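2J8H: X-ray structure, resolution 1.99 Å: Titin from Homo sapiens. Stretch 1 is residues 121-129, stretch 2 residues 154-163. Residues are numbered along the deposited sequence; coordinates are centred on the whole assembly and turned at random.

Stretch 1 121-129: VVSIKIPFS
Stretch 2 (154-163) IVTRSFTSLV

What holds the two stretches together? Five backbone hydrogen bonds do, joining the strand that ends stretch 1 to the strand 159-163 and the turn before it; the two strands run antiparallel, their N-to-C directions 165° apart. Ile124 pairs with Leu162 in both directions: Ile124 N donates to Leu162 O at 2.8 Å, and Leu162 N to Ile124 O at 3.0 Å. Two residues on, Ile126 N reaches Thr160 O at 2.7 Å and Thr160 N returns to Ile126 O at 2.9 Å. Phe128 N to Ser158 O, 3.0 Å, extends the ladder into the turn, and a water donates to Phe128 O at 2.6 Å and to Arg157 O at 2.7 Å.

How does the register run between those bonds? Ser123 faces Val163, Lys125 faces Ser161 and Pro127 faces Phe159 as non-hydrogen-bonded pairs, their CA atoms 4.3, 4.2 and 4.0 Å apart; the hydrogen-bonded pairs Ile124-Leu162 and Ile126-Thr160 stand wider, at 5.0 and 5.2 Å between CA atoms. Pro127, which lacks an amide hydrogen, sits at a position where the ladder asks for none. The paired strands are extended, for example -97/100 (phi/psi) at Ile124 and -154/163 at Phe159, with Pro127 at -67/148; the turn bends at Arg157 (-65/-24) and Ser158 (-128/-12). Close pairs add CA-H...O contacts, the shortest from Ser161 CA to Ile124 O at 3.1 Å.

Which side chains meet on the face carrying Lys125 and Phe159? Lys125, all-trans (chi1 to chi4 t), stretches over the Phe159 ring (chi1 p, chi2 84°). Its CE lies 3.5 Å from the centroid of the Phe159 ring, almost on the normal, a CH-pi contact; its charged NZ is 4.2 Å from that centroid, a cation-pi interaction with the same face. Along this row Lys125 CG meets Ser161 OG at 3.5 Å.

What packs on the other face and at the turn? Ile124 (m, t) and Leu162 (t, p) are buried and touch through Ile124 CD1 and Leu162 CD2 at 4.4 Å; Ile126 (m, m) sets CB 4.0 Å from CG2 of Thr160 (chi1 t), although the end of the isoleucine leads away. Phe128 (chi1 p, chi2 84°) starts sideways, but its ring comes in against the turn, with Ser158 C over one face, CE2 3.3 Å from Phe159 C, CZ 3.5 Å from Thr156 O and CZ 4.2 Å from Val155 CG1. Thr156 OG1 (chi1 p) braces the turn, accepting from Ser158 N at 3.1 Å and Phe159 N at 3.2 Å.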

ATOM      1  N   VAL A 121       0.550  32.777 -25.709  1.00 49.02           N
ATOM      2  CA  VAL A 121       1.711  32.468 -24.886  1.00 48.83           C
ATOM      3  C   VAL A 121       1.351  31.252 -24.043  1.00 49.21           C
ATOM      4  O   VAL A 121       0.743  31.354 -22.974  1.00 50.76           O
ATOM      5  CB  VAL A 121       2.131  33.647 -24.000  1.00 48.71           C
ATOM      6  CG1 VAL A 121       3.289  33.243 -23.141  1.00 47.95           C
ATOM      7  CG2 VAL A 121       2.500  34.884 -24.861  1.00 47.51           C
ATOM      8  N   VAL A 122       1.739  30.090 -24.540  1.00 48.83           N
ATOM      9  CA  VAL A 122       1.410  28.828 -23.936  1.00 48.11           C
ATOM     10  C   VAL A 122       2.434  28.414 -22.882  1.00 48.07           C
ATOM     11  O   VAL A 122       3.640  28.585 -23.076  1.00 46.07           O
ATOM     12  CB  VAL A 122       1.320  27.758 -25.057  1.00 48.83           C
ATOM     13  CG1 VAL A 122       1.407  26.343 -24.494  1.00 47.30           C
ATOM     14  CG2 VAL A 122       0.035  27.987 -25.886  1.00 47.78           C
ATOM     15  N   SER A 123       1.934  27.883 -21.762  1.00 47.65           N
ATOM     16  CA  SER A 123       2.747  27.150 -20.789  1.00 48.04           C
ATOM     17  C   SER A 123       2.230  25.725 -20.657  1.00 47.96           C
ATOM     18  O   SER A 123       1.031  25.501 -20.456  1.00 48.96           O
ATOM     19  CB  SER A 123       2.695  27.819 -19.430  1.00 47.64           C
ATOM     20  OG  SER A 123       3.138  29.164 -19.523  1.00 51.24           O
ATOM     21  N   ILE A 124       3.119  24.762 -20.827  1.00 47.65           N
ATOM     22  CA  ILE A 124       2.773  23.369 -20.568  1.00 47.70           C
ATOM     23  C   ILE A 124       3.283  23.082 -19.163  1.00 47.57           C
ATOM     24  O   ILE A 124       4.484  22.887 -18.973  1.00 47.15           O
ATOM     25  CB  ILE A 124       3.401  22.412 -21.599  1.00 47.49           C
ATOM     26  CG1 ILE A 124       3.090  22.878 -23.033  1.00 46.54           C
ATOM     27  CG2 ILE A 124       2.883  21.002 -21.351  1.00 47.08           C
ATOM     28  CD1 ILE A 124       3.695  22.030 -24.114  1.00 47.50           C
ATOM     29  N   LYS A 125       2.371  23.110 -18.194  1.00 48.16           N
ATOM     30  CA  LYS A 125       2.708  23.060 -16.770  1.00 48.46           C
ATOM     31  C   LYS A 125       2.563  21.639 -16.250  1.00 48.22           C
ATOM     32  O   LYS A 125       1.468  21.068 -16.290  1.00 49.01           O
ATOM     33  CB  LYS A 125       1.823  24.008 -15.965  1.00 49.17           C
ATOM     34  CG  LYS A 125       2.209  24.112 -14.477  1.00 49.38           C
ATOM     35  CD  LYS A 125       1.347  25.094 -13.704  1.00 50.16           C
ATOM     36  CE  LYS A 125       1.795  25.192 -12.247  1.00 51.25           C
ATOM     37  NZ  LYS A 125       1.067  26.253 -11.451  1.00 50.44           N
ATOM     38  N   ILE A 126       3.662  21.076 -15.758  1.00 47.48           N
ATOM     39  CA  ILE A 126       3.727  19.677 -15.394  1.00 47.50           C
ATOM     40  C   ILE A 126       4.192  19.502 -13.948  1.00 47.68           C
ATOM     41  O   ILE A 126       5.376  19.757 -13.640  1.00 47.40           O
ATOM     42  CB  ILE A 126       4.708  18.895 -16.276  1.00 47.78           C
ATOM     43  CG1 ILE A 126       4.408  19.095 -17.770  1.00 48.93           C
ATOM     44  CG2 ILE A 126       4.558  17.409 -15.994  1.00 47.69           C
ATOM     45  CD1 ILE A 126       3.041  18.551 -18.189  1.00 46.50           C
ATOM     46  N   PRO A 127       3.279  19.093 -13.052  1.00 46.43           N
ATOM     47  CA  PRO A 127       3.723  18.794 -11.694  1.00 46.20           C
ATOM     48  C   PRO A 127       4.617  17.571 -11.662  1.00 45.40           C
ATOM     49  O   PRO A 127       4.454  16.657 -12.469  1.00 44.80           O
ATOM     50  CB  PRO A 127       2.423  18.524 -10.940  1.00 46.79           C
ATOM     51  CG  PRO A 127       1.342  18.969 -11.830  1.00 46.38           C
ATOM     52  CD  PRO A 127       1.833  18.894 -13.204  1.00 47.14           C
ATOM     53  N   PHE A 128       5.574  17.552 -10.745  1.00 46.04           N
ATOM     54  CA  PHE A 128       6.369  16.361 -10.538  1.00 46.08           C
ATOM     55  C   PHE A 128       6.742  16.180  -9.073  1.00 45.83           C
ATOM     56  O   PHE A 128       6.658  17.097  -8.275  1.00 44.45           O
ATOM     57  CB  PHE A 128       7.632  16.425 -11.393  1.00 46.97           C
ATOM     58  CG  PHE A 128       8.551  17.495 -10.991  1.00 46.41           C
ATOM     59  CD1 PHE A 128       9.441  17.298  -9.972  1.00 47.15           C
ATOM     60  CD2 PHE A 128       8.510  18.731 -11.609  1.00 48.91           C
ATOM     61  CE1 PHE A 128      10.275  18.276  -9.582  1.00 48.28           C
ATOM     62  CE2 PHE A 128       9.364  19.735 -11.200  1.00 49.68           C
ATOM     63  CZ  PHE A 128      10.226  19.518 -10.197  1.00 48.71           C
ATOM     64  N   SER A 129       7.148  14.962  -8.738  1.00 46.58           N
ATOM     65  CA  SER A 129       7.626  14.636  -7.405  1.00 46.54           C
ATOM     66  C   SER A 129       9.018  14.041  -7.537  1.00 46.13           C
ATOM     67  O   SER A 129       9.413  13.568  -8.609  1.00 45.19           O
ATOM     68  CB  SER A 129       6.704  13.594  -6.766  1.00 47.31           C
ATOM     69  OG  SER A 129       5.366  14.063  -6.683  1.00 49.84           O
ATOM     70  N   ILE A 154      10.686  26.604 -17.106  1.00 43.91           N
ATOM     71  CA  ILE A 154      10.588  26.968 -15.698  1.00 44.51           C
ATOM     72  C   ILE A 154      10.653  25.673 -14.899  1.00 44.65           C
ATOM     73  O   ILE A 154       9.987  24.713 -15.234  1.00 43.38           O
ATOM     74  CB  ILE A 154       9.274  27.692 -15.406  1.00 44.48           C
ATOM     75  CG1 ILE A 154       9.265  29.052 -16.109  1.00 45.20           C
ATOM     76  CG2 ILE A 154       9.044  27.831 -13.902  1.00 44.66           C
ATOM     77  CD1 ILE A 154       7.945  29.820 -16.008  1.00 45.16           C
ATOM     78  N   VAL A 155      11.498  25.631 -13.883  1.00 45.39           N
ATOM     79  CA  VAL A 155      11.470  24.536 -12.913  1.00 47.08           C
ATOM     80  C   VAL A 155      11.393  25.107 -11.499  1.00 48.02           C
ATOM     81  O   VAL A 155      12.201  25.946 -11.107  1.00 46.89           O
ATOM     82  CB  VAL A 155      12.707  23.637 -13.021  1.00 47.63           C
ATOM     83  CG1 VAL A 155      12.547  22.418 -12.129  1.00 47.38           C
ATOM     84  CG2 VAL A 155      12.951  23.215 -14.471  1.00 48.40           C
ATOM     85  N   THR A 156      10.389  24.671 -10.755  1.00 48.61           N
ATOM     86  CA  THR A 156      10.237  25.072  -9.371  1.00 49.58           C
ATOM     87  C   THR A 156      10.389  23.828  -8.507  1.00 50.39           C
ATOM     88  O   THR A 156      10.787  22.767  -9.014  1.00 50.23           O
ATOM     89  CB  THR A 156       8.883  25.727  -9.128  1.00 49.88           C
ATOM     90  OG1 THR A 156       7.881  24.713  -9.012  1.00 48.90           O
ATOM     91  CG2 THR A 156       8.537  26.703 -10.273  1.00 49.77           C
ATOM     92  N   ARG A 157      10.087  23.958  -7.214  1.00 50.84           N
ATOM     93  CA  ARG A 157      10.149  22.808  -6.311  1.00 52.18           C
ATOM     94  C   ARG A 157       9.112  21.720  -6.648  1.00 51.56           C
ATOM     95  O   ARG A 157       9.310  20.556  -6.307  1.00 52.10           O
ATOM     96  CB  ARG A 157       9.967  23.254  -4.856  1.00 52.28           C
ATOM     97  CG  ARG A 157      11.088  24.202  -4.354  1.00 55.47           C
ATOM     98  CD  ARG A 157      10.869  24.605  -2.881  1.00 58.21           C
ATOM     99  NE  ARG A 157       9.565  25.255  -2.680  1.00 63.09           N
ATOM    100  CZ  ARG A 157       9.380  26.501  -2.237  1.00 65.38           C
ATOM    101  NH1 ARG A 157      10.406  27.290  -1.905  1.00 66.25           N
ATOM    102  NH2 ARG A 157       8.135  26.960  -2.108  1.00 66.21           N
ATOM    103  N   SER A 158       8.019  22.095  -7.310  1.00 51.00           N
ATOM    104  CA  SER A 158       6.878  21.180  -7.498  1.00 50.35           C
ATOM    105  C   SER A 158       6.376  20.991  -8.928  1.00 49.25           C
ATOM    106  O   SER A 158       5.582  20.084  -9.202  1.00 48.10           O
ATOM    107  CB  SER A 158       5.724  21.624  -6.588  1.00 51.20           C
ATOM    108  OG  SER A 158       5.352  22.953  -6.886  1.00 54.23           O
ATOM    109  N   PHE A 159       6.831  21.827  -9.850  1.00 48.27           N
ATOM    110  CA  PHE A 159       6.396  21.710 -11.231  1.00 47.75           C
ATOM    111  C   PHE A 159       7.425  22.268 -12.184  1.00 46.70           C
ATOM    112  O   PHE A 159       8.352  23.009 -11.777  1.00 44.36           O
ATOM    113  CB  PHE A 159       5.037  22.396 -11.426  1.00 48.90           C
ATOM    114  CG  PHE A 159       5.100  23.878 -11.437  1.00 48.56           C
ATOM    115  CD1 PHE A 159       5.420  24.554 -12.593  1.00 50.09           C
ATOM    116  CD2 PHE A 159       4.831  24.605 -10.295  1.00 51.00           C
ATOM    117  CE1 PHE A 159       5.500  25.942 -12.620  1.00 50.46           C
ATOM    118  CE2 PHE A 159       4.871  25.988 -10.308  1.00 49.23           C
ATOM    119  CZ  PHE A 159       5.213  26.660 -11.480  1.00 50.88           C
ATOM    120  N   THR A 160       7.271  21.890 -13.441  1.00 45.56           N
ATOM    121  CA  THR A 160       8.071  22.450 -14.520  1.00 45.59           C
ATOM    122  C   THR A 160       7.105  22.843 -15.631  1.00 45.93           C
ATOM    123  O   THR A 160       6.098  22.153 -15.876  1.00 46.39           O
ATOM    124  CB  THR A 160       9.109  21.455 -15.040  1.00 45.39           C
ATOM    125  OG1 THR A 160       9.832  22.056 -16.099  1.00 45.20           O
ATOM    126  CG2 THR A 160       8.460  20.161 -15.590  1.00 45.78           C
ATOM    127  N   SER A 161       7.352  23.994 -16.223  1.00 45.09           N
ATOM    128  CA  SER A 161       6.578  24.464 -17.362  1.00 45.33           C
ATOM    129  C   SER A 161       7.484  24.702 -18.549  1.00 44.83           C
ATOM    130  O   SER A 161       8.559  25.303 -18.429  1.00 44.58           O
ATOM    131  CB  SER A 161       5.881  25.778 -17.046  1.00 44.87           C
ATOM    132  OG  SER A 161       5.082  25.614 -15.911  1.00 48.95           O
ATOM    133  N   LEU A 162       7.017  24.257 -19.697  1.00 44.69           N
ATOM    134  CA  LEU A 162       7.626  24.632 -20.936  1.00 44.57           C
ATOM    135  C   LEU A 162       6.807  25.779 -21.463  1.00 44.92           C
ATOM    136  O   LEU A 162       5.609  25.625 -21.741  1.00 45.36           O
ATOM    137  CB  LEU A 162       7.615  23.475 -21.941  1.00 44.58           C
ATOM    138  CG  LEU A 162       8.226  23.835 -23.306  1.00 44.01           C
ATOM    139  CD1 LEU A 162       9.710  24.212 -23.135  1.00 41.57           C
ATOM    140  CD2 LEU A 162       7.987  22.720 -24.351  1.00 42.83           C
ATOM    141  N   VAL A 163       7.443  26.933 -21.598  1.00 44.42           N
ATOM    142  CA  VAL A 163       6.718  28.133 -22.022  1.00 43.58           C
ATOM    143  C   VAL A 163       7.154  28.571 -23.433  1.00 43.58           C
ATOM    144  O   VAL A 163       8.333  28.456 -23.827  1.00 43.25           O
ATOM    145  CB  VAL A 163       6.909  29.288 -21.036  1.00 43.11           C
ATOM    146  CG1 VAL A 163       5.971  30.454 -21.373  1.00 41.46           C
ATOM    147  CG2 VAL A 163       6.708  28.822 -19.580  1.00 43.59           C
TER
HETATM  148  O   HOH W   1       8.093  18.100  -6.315  1.00 53.44           O